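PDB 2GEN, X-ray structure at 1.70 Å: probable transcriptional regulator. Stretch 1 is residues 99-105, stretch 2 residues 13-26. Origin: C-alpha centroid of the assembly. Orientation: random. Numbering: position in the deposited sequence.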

# COMPACT_ATOMS: atom_id res chain seq x y z
N PRO A 99 10.40 -12.21 3.68
CA PRO A 99 9.05 -12.03 3.16
C PRO A 99 7.97 -12.11 4.23
O PRO A 99 6.99 -11.33 4.18
CB PRO A 99 8.91 -13.14 2.12
CG PRO A 99 9.96 -14.13 2.46
CD PRO A 99 11.08 -13.37 3.04
N ASP A 100 8.11 -13.02 5.19
CA ASP A 100 7.10 -13.09 6.26
C ASP A 100 7.10 -11.81 7.11
O ASP A 100 6.05 -11.27 7.47
CB ASP A 100 7.28 -14.34 7.14
CG ASP A 100 6.84 -15.63 6.43
OD1 ASP A 100 5.97 -15.61 5.53
OD2 ASP A 100 7.40 -16.68 6.83
N TRP A 101 8.30 -11.32 7.44
CA TRP A 101 8.40 -10.07 8.17
C TRP A 101 7.79 -8.91 7.37
O TRP A 101 7.07 -8.07 7.92
CB TRP A 101 9.85 -9.79 8.53
CG TRP A 101 10.06 -9.02 9.78
CD1 TRP A 101 9.13 -8.30 10.50
CD2 TRP A 101 11.31 -8.84 10.46
NE1 TRP A 101 9.73 -7.72 11.59
CE2 TRP A 101 11.06 -8.03 11.59
CE3 TRP A 101 12.61 -9.31 10.22
CZ2 TRP A 101 12.06 -7.69 12.50
CZ3 TRP A 101 13.63 -8.97 11.12
CH2 TRP A 101 13.34 -8.15 12.26
N ALA A 102 8.05 -8.86 6.06
CA ALA A 102 7.45 -7.79 5.22
C ALA A 102 5.91 -7.87 5.26
O ALA A 102 5.23 -6.85 5.44
CB ALA A 102 7.94 -7.89 3.76
N ARG A 103 5.38 -9.08 5.08
CA ARG A 103 3.92 -9.28 5.13
C ARG A 103 3.38 -8.76 6.46
O ARG A 103 2.37 -8.05 6.50
CB ARG A 103 3.60 -10.75 4.95
CG ARG A 103 2.25 -10.98 4.35
CD ARG A 103 2.07 -12.48 4.11
NE ARG A 103 2.73 -12.89 2.88
CZ ARG A 103 3.85 -13.59 2.81
NH1 ARG A 103 4.46 -13.99 3.92
NH2 ARG A 103 4.37 -13.89 1.62
N PHE A 104 4.07 -9.11 7.55
CA PHE A 104 3.63 -8.75 8.89
C PHE A 104 3.58 -7.23 9.01
O PHE A 104 2.57 -6.66 9.45
CB PHE A 104 4.58 -9.33 9.94
CG PHE A 104 4.29 -8.86 11.34
CD1 PHE A 104 3.27 -9.48 12.11
CD2 PHE A 104 5.02 -7.82 11.91
CE1 PHE A 104 2.99 -9.04 13.39
CE2 PHE A 104 4.76 -7.37 13.21
CZ PHE A 104 3.72 -8.00 13.96
N ILE A 105 4.65 -6.55 8.58
CA ILE A 105 4.72 -5.09 8.66
C ILE A 105 3.58 -4.44 7.86
O ILE A 105 2.98 -3.49 8.32
CB ILE A 105 6.09 -4.54 8.15
CG1 ILE A 105 7.19 -4.86 9.16
CG2 ILE A 105 6.02 -3.01 7.93
CD1 ILE A 105 8.56 -4.55 8.64
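Stretch 2 (13-26) LQAALACFSEHGVD

Stretch 2 packs on stretch 1 as a steeply crossed helix pair, held by apolar and aromatic side chains and joined at its polar margin by a single bridging water, with no direct hydrogen bond from one stretch to the other. Residues 13-23 are helical, the continuation of a helix that begins earlier in the chain, and their N-to-C direction makes an angle of 74° with that of helix 99-105; the axes come within 10.0 Å. Backbone hydrogen bonds run through the segment, for example from Leu 17 N to Leu 13 O (2.9 Å) and from Ser 21 N to Leu 17 O (2.9 Å). Gly 24 then leaves helical geometry with phi 89° and psi 158°, a conformation in which a CB would be jammed against the carbonyl O of His 23.

The backbones are nearest at two places, Asp 100 CA to Ser 21 CA at 6.4 Å and Trp 101 CA to Leu 17 CA at 6.8 Å. Leu 17 is the centre of the contact: its CA-to-CB bond points toward stretch 1, and its chi1 t, chi2 p rotamer sets its two methyls among three residues of the facing helix. Leu 17 CD2 lies 3.7 Å from Trp 101 CB, while Leu 17 CD1 lies 4.0 Å from Phe 104 CB and 3.7 Å from Asp 100 O. One turn earlier, Gln 14 starts out sideways, but the end of its side chain comes nearer and places OE1 over one face of the Trp 101 indole, 3.2 Å from CZ3.

One turn after Leu 17, Phe 20 and Ser 21 meet different neighbours. Phe 20, with chi1 m, points toward stretch 1 and brings CD2 to 3.6 Å from Phe 104 CE1. The two rings are nearly parallel, with planes at 12°, but their centroids are 5.6 Å apart and they are slid so far that they barely overlap. After Gly 24, the CA-to-CB bond of Val 25 also points toward stretch 1, and its CG2 sits at the edge of the Phe 104 ring, near the ring plane, 4.0 Å from CE1. Phe 104 CE1 is thus approached by both Phe 20 and Val 25.

Ser 21 occupies the polar margin. Ser 21 OG donates to Leu 17 O in its own helix (2.8 Å) and lies 3.4 Å from Asp 100 CB. A water donates to both Ser 21 OG (2.7 Å) and Asp 100 O (2.8 Å), linking the side chain of one helix to the backbone of the other. The Asp 100 carboxylate is engaged within stretch 1, where OD1 forms a salt bridge with Arg 103 NH1 at 2.7 Å; the hydrogen bond in that pair is weak, with an angle of 120°. Together the two stretches bury 359 Å², both sides summed. Ala 18 and Glu 22 point away from stretch 1 and take no part.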

# COMPACT_ATOMS: atom_id res chain seq x y z
N LEU A 13 12.00 -12.33 18.90
CA LEU A 13 11.19 -11.73 17.83
C LEU A 13 11.06 -12.63 16.59
O LEU A 13 10.00 -12.68 15.98
CB LEU A 13 11.72 -10.34 17.45
CG LEU A 13 11.64 -9.32 18.58
CD1 LEU A 13 12.19 -8.00 18.09
CD2 LEU A 13 10.15 -9.15 19.06
N GLN A 14 12.13 -13.33 16.21
CA GLN A 14 12.03 -14.19 15.04
C GLN A 14 11.10 -15.37 15.30
O GLN A 14 10.36 -15.79 14.41
CB GLN A 14 13.41 -14.62 14.49
CG GLN A 14 14.20 -13.47 13.75
CD GLN A 14 13.35 -12.68 12.70
OE1 GLN A 14 12.88 -11.54 12.96
NE2 GLN A 14 13.14 -13.29 11.54
N ALA A 15 11.12 -15.90 16.52
CA ALA A 15 10.19 -16.95 16.95
C ALA A 15 8.75 -16.47 16.87
O ALA A 15 7.90 -17.15 16.33
CB ALA A 15 10.51 -17.42 18.38
N ALA A 16 8.50 -15.28 17.43
CA ALA A 16 7.17 -14.69 17.35
C ALA A 16 6.72 -14.55 15.89
O ALA A 16 5.62 -14.96 15.51
CB ALA A 16 7.14 -13.36 18.09
N LEU A 17 7.60 -14.03 15.04
CA LEU A 17 7.25 -13.91 13.63
C LEU A 17 6.87 -15.27 13.01
O LEU A 17 5.87 -15.35 12.29
CB LEU A 17 8.40 -13.25 12.85
CG LEU A 17 8.26 -13.25 11.33
CD1 LEU A 17 7.05 -12.40 10.85
CD2 LEU A 17 9.56 -12.70 10.74
N ALA A 18 7.64 -16.32 13.28
CA ALA A 18 7.35 -17.64 12.74
C ALA A 18 5.96 -18.11 13.18
O ALA A 18 5.18 -18.62 12.36
CB ALA A 18 8.43 -18.63 13.19
N CYS A 19 5.64 -17.90 14.46
CA CYS A 19 4.32 -18.26 15.01
C CYS A 19 3.22 -17.47 14.32
O CYS A 19 2.24 -18.05 13.85
CB CYS A 19 4.26 -18.01 16.53
SG CYS A 19 5.31 -19.08 17.53
N PHE A 20 3.39 -16.14 14.24
CA PHE A 20 2.40 -15.26 13.63
C PHE A 20 2.10 -15.64 12.18
O PHE A 20 0.96 -15.57 11.73
CB PHE A 20 2.85 -13.80 13.67
CG PHE A 20 2.89 -13.18 15.04
CD1 PHE A 20 2.17 -13.72 16.10
CD2 PHE A 20 3.62 -12.02 15.25
CE1 PHE A 20 2.21 -13.13 17.36
CE2 PHE A 20 3.68 -11.41 16.49
CZ PHE A 20 2.95 -11.97 17.57
N SER A 21 3.15 -16.02 11.44
CA SER A 21 3.05 -16.33 10.02
C SER A 21 2.32 -17.65 9.80
O SER A 21 1.52 -17.75 8.89
CB SER A 21 4.45 -16.40 9.38
OG SER A 21 5.13 -15.18 9.60
N GLU A 22 2.60 -18.61 10.67
CA GLU A 22 2.03 -19.96 10.58
C GLU A 22 0.58 -20.00 11.07
O GLU A 22 -0.29 -20.60 10.42
CB GLU A 22 2.89 -20.91 11.40
CG GLU A 22 2.48 -22.38 11.35
CD GLU A 22 3.62 -23.33 11.76
OE1 GLU A 22 4.74 -22.84 12.05
OE2 GLU A 22 3.38 -24.56 11.78
N HIS A 23 0.31 -19.36 12.21
CA HIS A 23 -0.98 -19.50 12.87
C HIS A 23 -1.86 -18.26 12.79
O HIS A 23 -3.06 -18.32 13.07
CB HIS A 23 -0.77 -19.92 14.34
CG HIS A 23 0.06 -21.16 14.49
ND1 HIS A 23 -0.35 -22.39 14.02
CD2 HIS A 23 1.29 -21.36 15.03
CE1 HIS A 23 0.59 -23.29 14.26
NE2 HIS A 23 1.59 -22.69 14.88
N GLY A 24 -1.27 -17.13 12.38
CA GLY A 24 -1.96 -15.86 12.43
C GLY A 24 -1.71 -15.23 13.79
O GLY A 24 -1.39 -15.93 14.75
N VAL A 25 -1.87 -13.92 13.86
CA VAL A 25 -1.56 -13.18 15.08
C VAL A 25 -2.51 -13.53 16.22
O VAL A 25 -2.07 -13.87 17.33
CB VAL A 25 -1.54 -11.66 14.81
CG1 VAL A 25 -1.59 -10.86 16.12
CG2 VAL A 25 -0.29 -11.30 13.99
N ASP A 26 -3.81 -13.45 15.94
CA ASP A 26 -4.82 -13.66 16.98
C ASP A 26 -4.77 -15.08 17.55
O ASP A 26 -4.84 -15.25 18.77
CB ASP A 26 -6.21 -13.25 16.46
CG ASP A 26 -6.36 -11.72 16.29
OD1 ASP A 26 -5.75 -10.96 17.07
OD2 ASP A 26 -7.10 -11.28 15.39
O HOH W 1 4.06 -12.96 8.45